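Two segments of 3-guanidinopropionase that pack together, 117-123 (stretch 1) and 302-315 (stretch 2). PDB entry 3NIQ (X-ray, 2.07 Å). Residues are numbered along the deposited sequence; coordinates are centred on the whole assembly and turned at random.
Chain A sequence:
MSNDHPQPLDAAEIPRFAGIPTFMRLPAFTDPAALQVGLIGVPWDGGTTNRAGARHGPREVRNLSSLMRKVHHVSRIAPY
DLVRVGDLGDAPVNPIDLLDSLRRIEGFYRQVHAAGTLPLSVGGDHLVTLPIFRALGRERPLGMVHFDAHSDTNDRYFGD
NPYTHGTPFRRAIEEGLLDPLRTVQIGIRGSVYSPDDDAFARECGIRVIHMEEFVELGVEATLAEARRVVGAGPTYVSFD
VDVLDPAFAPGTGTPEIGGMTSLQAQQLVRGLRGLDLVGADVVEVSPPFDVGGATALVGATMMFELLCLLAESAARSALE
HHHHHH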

# COMPACT_ATOMS: atom_id res chain seq x y z
N THR A 117 -18.12 16.20 -33.24
CA THR A 117 -18.22 15.68 -31.87
C THR A 117 -17.27 16.45 -30.93
O THR A 117 -16.12 16.70 -31.28
CB THR A 117 -17.92 14.16 -31.87
OG1 THR A 117 -18.78 13.52 -32.82
CG2 THR A 117 -18.14 13.51 -30.51
N LEU A 118 -17.76 16.84 -29.75
CA LEU A 118 -16.91 17.49 -28.76
C LEU A 118 -16.19 16.43 -27.93
O LEU A 118 -16.83 15.54 -27.39
CB LEU A 118 -17.72 18.39 -27.82
CG LEU A 118 -18.61 19.47 -28.44
CD1 LEU A 118 -19.16 20.37 -27.35
CD2 LEU A 118 -17.84 20.29 -29.48
N PRO A 119 -14.85 16.51 -27.84
CA PRO A 119 -14.08 15.52 -27.11
C PRO A 119 -13.91 15.84 -25.62
O PRO A 119 -13.56 16.95 -25.24
CB PRO A 119 -12.72 15.54 -27.81
CG PRO A 119 -12.57 17.02 -28.21
CD PRO A 119 -13.98 17.48 -28.56
N LEU A 120 -14.15 14.83 -24.79
CA LEU A 120 -13.86 14.94 -23.38
C LEU A 120 -12.87 13.81 -23.10
O LEU A 120 -13.24 12.65 -23.14
CB LEU A 120 -15.14 14.79 -22.54
CG LEU A 120 -14.88 14.73 -21.01
CD1 LEU A 120 -13.94 15.84 -20.53
CD2 LEU A 120 -16.18 14.82 -20.24
N SER A 121 -11.61 14.17 -22.87
CA SER A 121 -10.51 13.21 -22.97
C SER A 121 -9.83 13.00 -21.64
O SER A 121 -9.76 13.93 -20.81
CB SER A 121 -9.48 13.68 -24.01
OG SER A 121 -10.08 13.86 -25.28
N VAL A 122 -9.33 11.78 -21.44
CA VAL A 122 -8.57 11.44 -20.22
C VAL A 122 -7.18 11.00 -20.65
O VAL A 122 -7.06 10.12 -21.48
CB VAL A 122 -9.25 10.31 -19.43
CG1 VAL A 122 -8.47 9.97 -18.15
CG2 VAL A 122 -10.71 10.70 -19.07
N GLY A 123 -6.14 11.65 -20.12
CA GLY A 123 -4.76 11.25 -20.41
C GLY A 123 -4.32 10.16 -19.45
O GLY A 123 -5.12 9.71 -18.61
N MET A 302 -14.07 14.98 -11.89
CA MET A 302 -13.86 16.19 -12.70
C MET A 302 -14.32 15.95 -14.16
O MET A 302 -14.91 16.84 -14.78
CB MET A 302 -12.39 16.62 -12.63
CG MET A 302 -11.91 16.93 -11.21
SD MET A 302 -12.94 18.17 -10.38
CE MET A 302 -12.99 19.48 -11.60
N MET A 303 -14.12 14.74 -14.66
CA MET A 303 -14.60 14.39 -15.99
C MET A 303 -16.12 14.60 -16.05
O MET A 303 -16.64 15.24 -16.98
CB MET A 303 -14.28 12.92 -16.29
CG MET A 303 -14.61 12.49 -17.73
SD MET A 303 -14.14 10.80 -18.07
CE MET A 303 -14.14 10.84 -19.87
N PHE A 304 -16.83 14.07 -15.05
CA PHE A 304 -18.27 14.30 -14.97
C PHE A 304 -18.64 15.78 -14.85
O PHE A 304 -19.57 16.24 -15.51
CB PHE A 304 -18.90 13.51 -13.82
CG PHE A 304 -20.40 13.63 -13.77
CD1 PHE A 304 -21.19 12.93 -14.66
CD2 PHE A 304 -21.01 14.45 -12.84
CE1 PHE A 304 -22.57 13.05 -14.65
CE2 PHE A 304 -22.43 14.56 -12.81
CZ PHE A 304 -23.18 13.86 -13.71
N GLU A 305 -17.92 16.53 -14.00
CA GLU A 305 -18.22 17.97 -13.85
C GLU A 305 -18.12 18.65 -15.23
O GLU A 305 -18.98 19.44 -15.59
CB GLU A 305 -17.24 18.66 -12.89
CG GLU A 305 -17.19 18.10 -11.47
CD GLU A 305 -18.33 18.60 -10.61
OE1 GLU A 305 -18.98 19.60 -11.00
OE2 GLU A 305 -18.58 17.98 -9.56
N LEU A 306 -17.07 18.32 -15.97
CA LEU A 306 -16.81 18.88 -17.30
C LEU A 306 -17.82 18.40 -18.34
O LEU A 306 -18.21 19.17 -19.23
CB LEU A 306 -15.40 18.52 -17.76
CG LEU A 306 -14.26 19.21 -17.04
CD1 LEU A 306 -12.95 18.49 -17.36
CD2 LEU A 306 -14.19 20.69 -17.38
N LEU A 307 -18.23 17.14 -18.23
CA LEU A 307 -19.22 16.57 -19.14
C LEU A 307 -20.51 17.37 -19.10
O LEU A 307 -21.13 17.64 -20.12
CB LEU A 307 -19.50 15.09 -18.79
CG LEU A 307 -20.73 14.43 -19.43
CD1 LEU A 307 -20.68 14.50 -20.96
CD2 LEU A 307 -20.87 12.98 -18.98
N CYS A 308 -20.93 17.73 -17.90
CA CYS A 308 -22.18 18.45 -17.74
C CYS A 308 -22.13 19.76 -18.52
O CYS A 308 -23.12 20.15 -19.14
CB CYS A 308 -22.50 18.70 -16.27
SG CYS A 308 -22.93 17.15 -15.40
N LEU A 309 -20.99 20.43 -18.48
CA LEU A 309 -20.84 21.70 -19.18
C LEU A 309 -20.71 21.53 -20.68
O LEU A 309 -21.28 22.32 -21.45
CB LEU A 309 -19.66 22.49 -18.63
CG LEU A 309 -19.66 22.75 -17.13
CD1 LEU A 309 -18.50 23.66 -16.76
CD2 LEU A 309 -21.00 23.35 -16.67
N LEU A 310 -19.99 20.51 -21.12
CA LEU A 310 -19.90 20.24 -22.54
C LEU A 310 -21.25 19.81 -23.12
O LEU A 310 -21.58 20.16 -24.26
CB LEU A 310 -18.86 19.15 -22.84
CG LEU A 310 -17.41 19.50 -22.53
CD1 LEU A 310 -16.57 18.21 -22.58
CD2 LEU A 310 -16.89 20.51 -23.58
N ALA A 311 -22.00 19.01 -22.37
CA ALA A 311 -23.35 18.65 -22.80
C ALA A 311 -24.16 19.91 -23.13
O ALA A 311 -24.81 19.96 -24.17
CB ALA A 311 -24.06 17.82 -21.73
N GLU A 312 -24.12 20.91 -22.26
CA GLU A 312 -24.86 22.16 -22.50
C GLU A 312 -24.37 22.88 -23.76
O GLU A 312 -25.18 23.37 -24.53
CB GLU A 312 -24.80 23.10 -21.30
CG GLU A 312 -25.63 22.65 -20.10
CD GLU A 312 -25.98 23.78 -19.16
OE1 GLU A 312 -27.12 23.79 -18.66
OE2 GLU A 312 -25.12 24.65 -18.88
N SER A 313 -23.06 22.94 -23.96
CA SER A 313 -22.53 23.56 -25.18
C SER A 313 -22.97 22.79 -26.41
O SER A 313 -23.43 23.39 -27.38
CB SER A 313 -21.00 23.69 -25.14
OG SER A 313 -20.60 24.68 -24.21
N ALA A 314 -22.84 21.47 -26.38
CA ALA A 314 -23.26 20.65 -27.51
C ALA A 314 -24.77 20.80 -27.78
O ALA A 314 -25.22 20.70 -28.93
CB ALA A 314 -22.90 19.18 -27.31
N ALA A 315 -25.53 21.04 -26.72
CA ALA A 315 -26.99 21.16 -26.83
C ALA A 315 -27.34 22.46 -27.53
O ALA A 315 -28.21 22.48 -28.40
CB ALA A 315 -27.67 21.09 -25.43

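Leu 120 is the hub of this contact. Its CA-to-CB bond points toward the helix, and in its t,p rotamer the closest contacts of the two methyls differ: CD2 lies 3.6 Å from CB of Leu 307 and 3.8 Å from CG of Met 303, while CD1 lies 4.1 Å from CB of Leu 306. Its own CB sits 3.7 Å from CD1 of Leu 310, so one leucine meets residues from successive turns of the helix.

Strand and helix run nearly antiparallel, at 171°, with axes 9.5 Å apart at closest approach, a spacing that leaves room for a layer of side chains. Strand alternation selects that layer: the CA-to-CB bonds of Leu 118 and Leu 120 point toward the helix, those of Pro 119 and Ser 121 away. Because the directions oppose, Leu 118 meets the later helical residues, its CD1 3.9 Å from CB of Ala 314. At the other end Met 303, extended through all three chi angles, brings CE to 3.5 Å from CG2 of Val 122.

No hydrogen bond crosses the interface; packing holds it. Many helical carbonyls accept i to i+4 hydrogen bonds, as Met 303 O does from Leu 307 N at 2.8 Å. The hydroxyls of Thr 117 and Ser 121 are hydrogen-bonded elsewhere in the structure. At the polar edge Ser 313 offers carbon, its CB 4.4 Å from CD1 of Leu 118.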